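Local coordinates for protein putative N-acetylneuraminate lyase ([Ruminococcus] gnavus ATCC 29149, PDB 6RB7) that belongs to the dihydrodipicolinate synthetase family and folds as a TIM barrel, at residues A[127-132]-A[160-165]; A[157-160]-A[166-169]. One frame throughout, in Å; residues are numbered along the deposited sequence.

Contact 1. Residues A[127-132]-A[160-165]; sequences HAEGLG and AAAPNT
Glu129, on the last turn of helix 118-130, accepts hydrogen bonds from the type I beta turn Ala162-Thr165, at the end of the TIM barrel where the strands begin. This turn links helix 148-160 to strand 166-171, so the contact ties one outer helix to the loop of the next beta-alpha unit. The glutamate holds CG anti to its backbone N (chi1 178°) and runs on extended, which carries the carboxylate right up to the turn. There OE1 takes two bonds. The hydroxyl of Thr165 donates through OG1 over 2.7 Å to the anti lone pair of Glu129 OE1, while the backbone N of Asn164 reaches the same OE1 at 2.8 Å from the syn side, slightly off the carboxylate plane. The second oxygen is gripped less tightly: Asn164 ND2 comes to Glu129 OE2 at 3.2 Å from well above the carboxylate plane. With both oxygens engaged, rotation of the carboxylate is restrained. Beside these bonds, Ala162 packs against Ala125 and Ile136, and Thr165 against Val133. The helix itself finishes in a Schellman motif, Gly132 turning to positive phi. A water also bridges the segments, donating to Ala161 O at 2.7 Å and, over a longer 3.3 Å, to Glu129 OE2.

Contact 2. Residues A[157-160]-A[166-169]; sequences AISA and DFVI
Ile158 and Ser159, on the inner side of helix 148-160, pack against the ring of Phe167 on strand 166-171. This is a buried helix-on-sheet contact within a beta-alpha-beta unit of the TIM barrel, in which strand 135-138, the helix and strand 166-171 follow one another and the two strands run parallel. Along the helix, Ile158 comes first. Its CG2 methyl meets the ring at its edge, close to the ring plane, with CG2 3.8 Å from Phe167 CE2; the isoleucine and phenylalanine side chains cross at about a right angle. The same isoleucine also packs on Ser121 and Ala125 of helix 118-130 and on Ile136, so it fills the corner between two helices and the sheet. One residue on, Ser159 presents its methylene carbon to the ring obliquely: CB lies 3.7 Å from Phe167 CD2. The backbone of the serine is close as well, its N lying 4.0 Å from Phe167 CE2, and the CA atoms of Ser159 and Phe167 are 6.6 Å apart. The course of the helix itself brings this CB to the ring, whereas chi1 of 176° places OG anti to the backbone N, where it is hydrogen-bonded to Asn191 ND2, so this buried polar atom has a partner. Phe167 is held in the sheet by backbone hydrogen bonds to Asn193 and Ile195, and its side chain also rests on Val194, Ile136 and Ala138. With CG anti to the backbone N (chi1 -172°), the CD2-CE2 side of the ring lies against Ile158 and Ser159. From within the strand Ile169 also meets the ring edge in plane, its CG1 lying 4.0 Å from Phe167 CE1.

Segment 160-165 of contact 1 connects the two segments of contact 2 and shares Ala160 with it, near the end of helix 148-160; the centres of contact 1 and contact 2 are about 9 Å apart. Contact 2 joins the helix to the strand that comes after it, with apolar packing between the helical layer and the barrel wall, while contact 1 holds the intervening loop to the preceding outer helix through hydrogen bonds. Ile136 of the neighbouring strand serves both, touching Ala162 in one and Ile158 and Phe167 in the other. Contact 1 lies about 19 Å from the chain centre and contact 2 about 16 Å, centre to centre. Neither includes the bicine-pocket residues Ala260, Gly261 and Lys262.

Contact 1. Residues A[127-132]-A[160-165]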
loop_
_atom_site.group_PDB
_atom_site.type_symbol
_atom_site.label_atom_id
_atom_site.label_comp_id
_atom_site.label_asym_id
_atom_site.label_seq_id
_atom_site.Cartn_x
_atom_site.Cartn_y
_atom_site.Cartn_z
ATOM N N HIS A 127 -32.155 -14.047 -12.269
ATOM C CA HIS A 127 -33.232 -13.045 -12.386
ATOM C C HIS A 127 -32.950 -12.123 -13.576
ATOM O O HIS A 127 -33.884 -11.818 -14.360
ATOM C CB HIS A 127 -33.406 -12.326 -11.060
ATOM C CG HIS A 127 -34.353 -11.189 -11.111
ATOM N ND1 HIS A 127 -33.925 -9.897 -11.376
ATOM C CD2 HIS A 127 -35.684 -11.136 -10.891
ATOM C CE1 HIS A 127 -34.976 -9.103 -11.296
ATOM N NE2 HIS A 127 -36.072 -9.831 -10.998
ATOM N N ALA A 128 -31.699 -11.667 -13.719
ATOM C CA ALA A 128 -31.315 -10.750 -14.802
ATOM C C ALA A 128 -31.475 -11.423 -16.166
ATOM O O ALA A 128 -31.993 -10.785 -17.107
ATOM C CB ALA A 128 -29.903 -10.214 -14.561
ATOM N N GLU A 129 -31.047 -12.670 -16.303
ATOM C CA GLU A 129 -31.199 -13.395 -17.577
ATOM C C GLU A 129 -32.707 -13.552 -17.860
ATOM O O GLU A 129 -33.135 -13.408 -19.029
ATOM C CB GLU A 129 -30.474 -14.718 -17.554
ATOM C CG GLU A 129 -30.683 -15.458 -18.854
ATOM C CD GLU A 129 -29.735 -16.614 -19.100
ATOM O OE1 GLU A 129 -28.556 -16.385 -19.359
ATOM O OE2 GLU A 129 -30.207 -17.741 -19.056
ATOM N N GLY A 130 -33.499 -13.771 -16.846
ATOM C CA GLY A 130 -34.965 -13.892 -17.006
ATOM C C GLY A 130 -35.581 -12.631 -17.581
ATOM O O GLY A 130 -36.630 -12.722 -18.269
ATOM N N LEU A 131 -34.992 -11.463 -17.328
ATOM C CA LEU A 131 -35.492 -10.173 -17.856
ATOM C C LEU A 131 -34.846 -9.808 -19.190
ATOM O O LEU A 131 -35.182 -8.736 -19.707
ATOM C CB LEU A 131 -35.215 -9.079 -16.813
ATOM C CG LEU A 131 -36.069 -9.181 -15.551
ATOM C CD1 LEU A 131 -35.686 -8.062 -14.606
ATOM C CD2 LEU A 131 -37.556 -9.064 -15.884
ATOM N N GLY A 132 -33.876 -10.580 -19.680
ATOM C CA GLY A 132 -33.274 -10.347 -21.003
ATOM C C GLY A 132 -32.313 -9.166 -21.001
ATOM O O GLY A 132 -32.207 -8.440 -22.016
ATOM N N ALA A 160 -22.608 -19.207 -14.771
ATOM C CA ALA A 160 -23.357 -20.467 -15.042
ATOM C C ALA A 160 -24.837 -20.291 -14.662
ATOM O O ALA A 160 -25.658 -21.076 -15.175
ATOM C CB ALA A 160 -22.739 -21.598 -14.254
ATOM N N ALA A 161 -25.183 -19.354 -13.787
ATOM C CA ALA A 161 -26.585 -19.084 -13.397
ATOM C C ALA A 161 -27.292 -18.261 -14.484
ATOM O O ALA A 161 -28.520 -18.166 -14.431
ATOM C CB ALA A 161 -26.656 -18.400 -12.053
ATOM N N ALA A 162 -26.530 -17.619 -15.379
ATOM C CA ALA A 162 -27.037 -16.836 -16.527
ATOM C C ALA A 162 -26.286 -17.305 -17.754
ATOM O O ALA A 162 -25.524 -16.561 -18.384
ATOM C CB ALA A 162 -26.868 -15.359 -16.305
ATOM N N PRO A 163 -26.450 -18.591 -18.122
ATOM C CA PRO A 163 -25.538 -19.212 -19.068
ATOM C C PRO A 163 -25.666 -18.730 -20.509
ATOM O O PRO A 163 -24.816 -19.120 -21.330
ATOM C CB PRO A 163 -25.894 -20.697 -18.934
ATOM C CG PRO A 163 -27.339 -20.680 -18.567
ATOM C CD PRO A 163 -27.476 -19.522 -17.601
ATOM N N ASN A 164 -26.697 -17.950 -20.810
ATOM C CA ASN A 164 -26.935 -17.410 -22.168
ATOM C C ASN A 164 -26.616 -15.923 -22.198
ATOM O O ASN A 164 -27.007 -15.268 -23.172
ATOM C CB ASN A 164 -28.402 -17.644 -22.558
ATOM C CG ASN A 164 -28.711 -19.120 -22.518
ATOM O OD1 ASN A 164 -28.108 -19.873 -23.287
ATOM N ND2 ASN A 164 -29.568 -19.542 -21.592
ATOM N N THR A 165 -25.953 -15.390 -21.163
ATOM C CA THR A 165 -25.801 -13.931 -20.984
ATOM C C THR A 165 -24.322 -13.537 -21.033
ATOM O O THR A 165 -23.514 -14.144 -20.338
ATOM C CB THR A 165 -26.498 -13.444 -19.718
ATOM O OG1 THR A 165 -27.887 -13.797 -19.769
ATOM C CG2 THR A 165 -26.457 -11.946 -19.587
HETATM O O HOH W 1 -30.713 -18.544 -15.937
#

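Contact 2. Residues A[157-160]-A[166-169]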
loop_
_atom_site.group_PDB
_atom_site.type_symbol
_atom_site.label_atom_id
_atom_site.label_comp_id
_atom_site.label_asym_id
_atom_site.label_seq_id
_atom_site.Cartn_x
_atom_site.Cartn_y
_atom_site.Cartn_z
ATOM N N ALA A 157 -19.389 -19.333 -11.374
ATOM C CA ALA A 157 -20.657 -19.768 -10.757
ATOM C C ALA A 157 -21.743 -18.780 -11.098
ATOM O O ALA A 157 -22.889 -19.155 -11.434
ATOM C CB ALA A 157 -20.536 -19.946 -9.268
ATOM N N ILE A 158 -21.413 -17.484 -11.029
ATOM C CA ILE A 158 -22.395 -16.436 -11.373
ATOM C C ILE A 158 -22.745 -16.575 -12.863
ATOM O O ILE A 158 -23.942 -16.571 -13.212
ATOM C CB ILE A 158 -21.801 -15.047 -11.039
ATOM C CG1 ILE A 158 -21.617 -14.914 -9.529
ATOM C CG2 ILE A 158 -22.670 -13.946 -11.602
ATOM C CD1 ILE A 158 -20.797 -13.705 -9.103
ATOM N N SER A 159 -21.748 -16.739 -13.723
ATOM C CA SER A 159 -21.968 -16.857 -15.176
ATOM C C SER A 159 -22.841 -18.101 -15.461
ATOM O O SER A 159 -23.731 -18.009 -16.339
ATOM C CB SER A 159 -20.658 -16.914 -15.888
ATOM O OG SER A 159 -20.854 -17.120 -17.298
ATOM N N ALA A 160 -22.608 -19.207 -14.771
ATOM C CA ALA A 160 -23.357 -20.467 -15.042
ATOM C C ALA A 160 -24.837 -20.291 -14.662
ATOM O O ALA A 160 -25.658 -21.076 -15.175
ATOM C CB ALA A 160 -22.739 -21.598 -14.254
ATOM N N ASP A 166 -24.019 -12.481 -21.778
ATOM C CA ASP A 166 -22.680 -11.850 -21.776
ATOM C C ASP A 166 -22.254 -11.505 -20.335
ATOM O O ASP A 166 -23.092 -11.109 -19.514
ATOM C CB ASP A 166 -22.655 -10.588 -22.610
ATOM C CG ASP A 166 -22.832 -10.784 -24.109
ATOM O OD1 ASP A 166 -22.691 -11.928 -24.602
ATOM O OD2 ASP A 166 -23.082 -9.790 -24.775
ATOM N N PHE A 167 -20.960 -11.624 -20.055
ATOM C CA PHE A 167 -20.423 -11.450 -18.685
ATOM C C PHE A 167 -19.271 -10.442 -18.741
ATOM O O PHE A 167 -18.289 -10.615 -19.501
ATOM C CB PHE A 167 -19.938 -12.766 -18.108
ATOM C CG PHE A 167 -19.559 -12.717 -16.654
ATOM C CD1 PHE A 167 -18.320 -12.250 -16.248
ATOM C CD2 PHE A 167 -20.435 -13.188 -15.693
ATOM C CE1 PHE A 167 -17.982 -12.236 -14.898
ATOM C CE2 PHE A 167 -20.101 -13.153 -14.344
ATOM C CZ PHE A 167 -18.872 -12.689 -13.956
ATOM N N VAL A 168 -19.349 -9.441 -17.881
ATOM C CA VAL A 168 -18.304 -8.384 -17.694
ATOM C C VAL A 168 -17.663 -8.514 -16.323
ATOM O O VAL A 168 -18.362 -8.429 -15.297
ATOM C CB VAL A 168 -18.888 -6.982 -17.876
ATOM C CG1 VAL A 168 -17.834 -5.915 -17.687
ATOM C CG2 VAL A 168 -19.554 -6.823 -19.249
ATOM N N ILE A 169 -16.331 -8.644 -16.286
ATOM C CA ILE A 169 -15.581 -8.596 -15.013
ATOM C C ILE A 169 -15.399 -7.134 -14.637
ATOM O O ILE A 169 -14.970 -6.361 -15.510
ATOM C CB ILE A 169 -14.213 -9.257 -15.217
ATOM C CG1 ILE A 169 -14.365 -10.724 -15.598
ATOM C CG2 ILE A 169 -13.324 -9.034 -14.001
ATOM C CD1 ILE A 169 -13.104 -11.274 -16.247
#